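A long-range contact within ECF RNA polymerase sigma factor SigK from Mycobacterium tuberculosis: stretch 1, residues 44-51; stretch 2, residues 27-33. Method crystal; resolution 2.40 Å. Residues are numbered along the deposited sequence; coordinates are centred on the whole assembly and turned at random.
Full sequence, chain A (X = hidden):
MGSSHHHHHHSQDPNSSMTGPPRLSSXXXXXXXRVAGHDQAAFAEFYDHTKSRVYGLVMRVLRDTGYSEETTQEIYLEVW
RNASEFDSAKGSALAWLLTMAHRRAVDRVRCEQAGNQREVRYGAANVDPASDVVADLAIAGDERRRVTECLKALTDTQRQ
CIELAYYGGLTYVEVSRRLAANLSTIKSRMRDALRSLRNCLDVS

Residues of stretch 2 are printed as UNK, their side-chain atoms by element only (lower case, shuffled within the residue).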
# COMPACT_ATOMS: atom_id res chain seq x y z
N ALA A 44 1.05 -18.58 -9.95
CA ALA A 44 -0.00 -18.35 -10.94
C ALA A 44 -1.35 -18.06 -10.29
O ALA A 44 -2.09 -17.19 -10.74
CB ALA A 44 -0.12 -19.56 -11.87
N GLU A 45 -1.66 -18.79 -9.22
CA GLU A 45 -2.91 -18.59 -8.49
C GLU A 45 -2.87 -17.33 -7.62
O GLU A 45 -3.86 -16.60 -7.53
CB GLU A 45 -3.24 -19.82 -7.63
CG GLU A 45 -4.58 -19.72 -6.90
CD GLU A 45 -5.26 -21.07 -6.72
OE1 GLU A 45 -5.52 -21.75 -7.73
OE2 GLU A 45 -5.55 -21.43 -5.56
N PHE A 46 -1.73 -17.08 -6.99
CA PHE A 46 -1.51 -15.85 -6.22
C PHE A 46 -1.68 -14.63 -7.13
O PHE A 46 -2.32 -13.65 -6.75
CB PHE A 46 -0.11 -15.84 -5.60
CG PHE A 46 0.15 -14.65 -4.71
CD1 PHE A 46 -0.23 -14.67 -3.37
CD2 PHE A 46 0.79 -13.52 -5.21
CE1 PHE A 46 0.01 -13.58 -2.55
CE2 PHE A 46 1.03 -12.43 -4.39
CZ PHE A 46 0.64 -12.46 -3.06
N TYR A 47 -1.10 -14.71 -8.32
CA TYR A 47 -1.23 -13.65 -9.31
C TYR A 47 -2.67 -13.49 -9.78
O TYR A 47 -3.21 -12.38 -9.77
CB TYR A 47 -0.32 -13.92 -10.52
CG TYR A 47 -0.58 -12.98 -11.67
CD1 TYR A 47 -0.19 -11.64 -11.59
CD2 TYR A 47 -1.24 -13.41 -12.81
CE1 TYR A 47 -0.45 -10.77 -12.63
CE2 TYR A 47 -1.50 -12.54 -13.86
CZ TYR A 47 -1.10 -11.22 -13.76
OH TYR A 47 -1.35 -10.34 -14.79
N ASP A 48 -3.30 -14.59 -10.18
CA ASP A 48 -4.68 -14.56 -10.71
C ASP A 48 -5.69 -13.92 -9.75
O ASP A 48 -6.61 -13.23 -10.20
CB ASP A 48 -5.16 -15.97 -11.07
CG ASP A 48 -4.74 -16.40 -12.47
OD1 ASP A 48 -4.45 -15.53 -13.32
OD2 ASP A 48 -4.72 -17.63 -12.73
N HIS A 49 -5.52 -14.15 -8.46
CA HIS A 49 -6.47 -13.67 -7.45
C HIS A 49 -6.24 -12.21 -7.05
O HIS A 49 -7.15 -11.56 -6.54
CB HIS A 49 -6.42 -14.58 -6.21
CG HIS A 49 -7.73 -14.68 -5.49
ND1 HIS A 49 -8.87 -15.19 -6.07
CD2 HIS A 49 -8.08 -14.34 -4.22
CE1 HIS A 49 -9.86 -15.16 -5.21
NE2 HIS A 49 -9.41 -14.65 -4.07
N THR A 50 -5.02 -11.70 -7.28
CA THR A 50 -4.64 -10.35 -6.86
C THR A 50 -4.43 -9.34 -8.00
O THR A 50 -4.37 -8.13 -7.75
CB THR A 50 -3.35 -10.39 -6.02
OG1 THR A 50 -2.28 -10.94 -6.79
CG2 THR A 50 -3.55 -11.22 -4.76
N LYS A 51 -4.32 -9.82 -9.24
CA LYS A 51 -3.87 -8.98 -10.36
C LYS A 51 -4.70 -7.72 -10.62
O LYS A 51 -4.14 -6.67 -10.92
CB LYS A 51 -3.75 -9.81 -11.65
CG LYS A 51 -5.04 -10.42 -12.16
CD LYS A 51 -4.77 -11.34 -13.34
CE LYS A 51 -5.93 -12.27 -13.63
NZ LYS A 51 -7.11 -11.55 -14.19
N UNK A 27 -5.99 -18.19 3.21
CA UNK A 27 -5.47 -19.08 2.12
C UNK A 27 -4.49 -18.36 1.18
O UNK A 27 -3.61 -18.99 0.59
o UNK A 27 -8.14 -18.04 0.48
c UNK A 27 -7.16 -18.77 0.22
c UNK A 27 -6.63 -19.69 1.32
o UNK A 27 -6.61 -18.79 -0.90
N UNK A 28 -4.67 -17.04 1.03
CA UNK A 28 -3.76 -16.22 0.24
C UNK A 28 -2.38 -16.16 0.91
O UNK A 28 -1.35 -16.06 0.24
c UNK A 28 -4.89 -12.77 -1.21
c UNK A 28 -3.97 -13.97 -1.14
c UNK A 28 -4.33 -14.81 0.08
c UNK A 28 -4.05 -14.78 -2.43
N UNK A 29 -2.38 -16.23 2.24
CA UNK A 29 -1.16 -16.33 3.03
C UNK A 29 -0.47 -17.67 2.77
O UNK A 29 0.76 -17.73 2.65
c UNK A 29 -2.12 -14.85 4.86
o UNK A 29 -1.51 -13.80 4.56
o UNK A 29 -3.23 -14.86 5.42
c UNK A 29 -1.46 -16.19 4.52
N UNK A 30 -1.26 -18.74 2.69
CA UNK A 30 -0.75 -20.07 2.38
C UNK A 30 -0.21 -20.17 0.95
O UNK A 30 0.76 -20.89 0.71
c UNK A 30 -1.84 -21.12 2.61
N UNK A 31 -0.84 -19.46 0.02
CA UNK A 31 -0.36 -19.40 -1.36
C UNK A 31 1.01 -18.72 -1.43
O UNK A 31 1.93 -19.22 -2.07
c UNK A 31 -2.37 -20.63 -3.48
c UNK A 31 -2.63 -19.37 -2.69
c UNK A 31 -3.50 -18.41 -3.49
c UNK A 31 -1.34 -18.66 -2.27
N UNK A 32 1.13 -17.58 -0.76
CA UNK A 32 2.39 -16.83 -0.72
C UNK A 32 3.47 -17.63 0.01
O UNK A 32 4.65 -17.53 -0.30
c UNK A 32 4.43 -14.58 -0.92
c UNK A 32 2.20 -15.46 -0.05
c UNK A 32 2.83 -13.07 0.24
c UNK A 32 2.96 -14.28 -0.66
N UNK A 33 3.05 -18.43 0.98
CA UNK A 33 3.97 -19.30 1.72
C UNK A 33 4.55 -20.38 0.81
O UNK A 33 5.66 -20.85 1.02
c UNK A 33 3.26 -19.94 2.92
n UNK A 33 0.60 -18.27 6.37
c UNK A 33 4.07 -19.91 4.21
c UNK A 33 3.31 -20.54 5.36
c UNK A 33 1.83 -18.75 6.22
n UNK A 33 2.86 -18.06 6.71
n UNK A 33 2.01 -19.91 5.59

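Position 27 carries four side-chain atoms, two carbons and two oxygens, with both oxygens on the second carbon. A nitrogen-free group this short is a carboxylate, and the residue is Asp27. It makes no close contact with stretch 1, but its backbone O accepts a hydrogen bond from N of residue 31 (2.9 Å), joining it to the first turn of the helix.

Position 28 has four carbons and no heteroatom, forked at the second carbon. One branch end lies 3.9 Å from Phe46 CD1 and 4.4 Å from His49 CD2, and the other lies 4.1 Å from Thr50 CG2. Branching at the second carbon rather than the first excludes isoleucine, and the residue is Leu28. Its CA-to-CB bond points sideways, yet the t, p rotamer brings the end of the side chain nearer to stretch 1.

At position 29 two carbons are again followed by two oxygens on the second. The CA-to-CB bond points away from stretch 1, and the side chain makes no contact with it. This is Asp29, which touches a crystal neighbour.

Position 30 has a single carbon beyond CA and is therefore Ala30, out of reach of stretch 1.

Four carbons forked at the second recur at position 31, here with CA-to-CB pointing toward stretch 1. One branch end approaches Glu45 CG at 3.8 Å and Phe46 N at 4.1 Å, while CB sits at the edge of the Phe46 ring, 4.3 Å from CD1. The residue is Leu31, and its CA lies 6.1 Å from Phe46 CA.

Position 32 has the same forked set of four carbons. Its branching carbon is 3.6 Å from Phe46 CE1, and the residue is Leu32, buried in the assembly.

Position 33 extends through three carbons to a nitrogen, then a carbon bearing two more nitrogens. This guanidinium group identifies Arg33, which is out of reach of stretch 1 and touches a crystal neighbour.

The two helices run at 138° to one another, their axes approaching to 9.5 Å, and no hydrogen bond joins them. The contact is a modest one, burying 338 Å² in total, and rests on apolar packing. Phe46 is its hub: the ring meets Leu28, Leu31 and Leu32. The aliphatic part of Glu45 extends the packing along Leu31, and Thr50 CG2 extends it along Leu28. Thr50 OG1 meanwhile donates to Phe46 O (2.7 Å), so its hydroxyl is satisfied within its own helix while its methyl meets the leucine.

Stretch 2 (27-33) DLDALLR
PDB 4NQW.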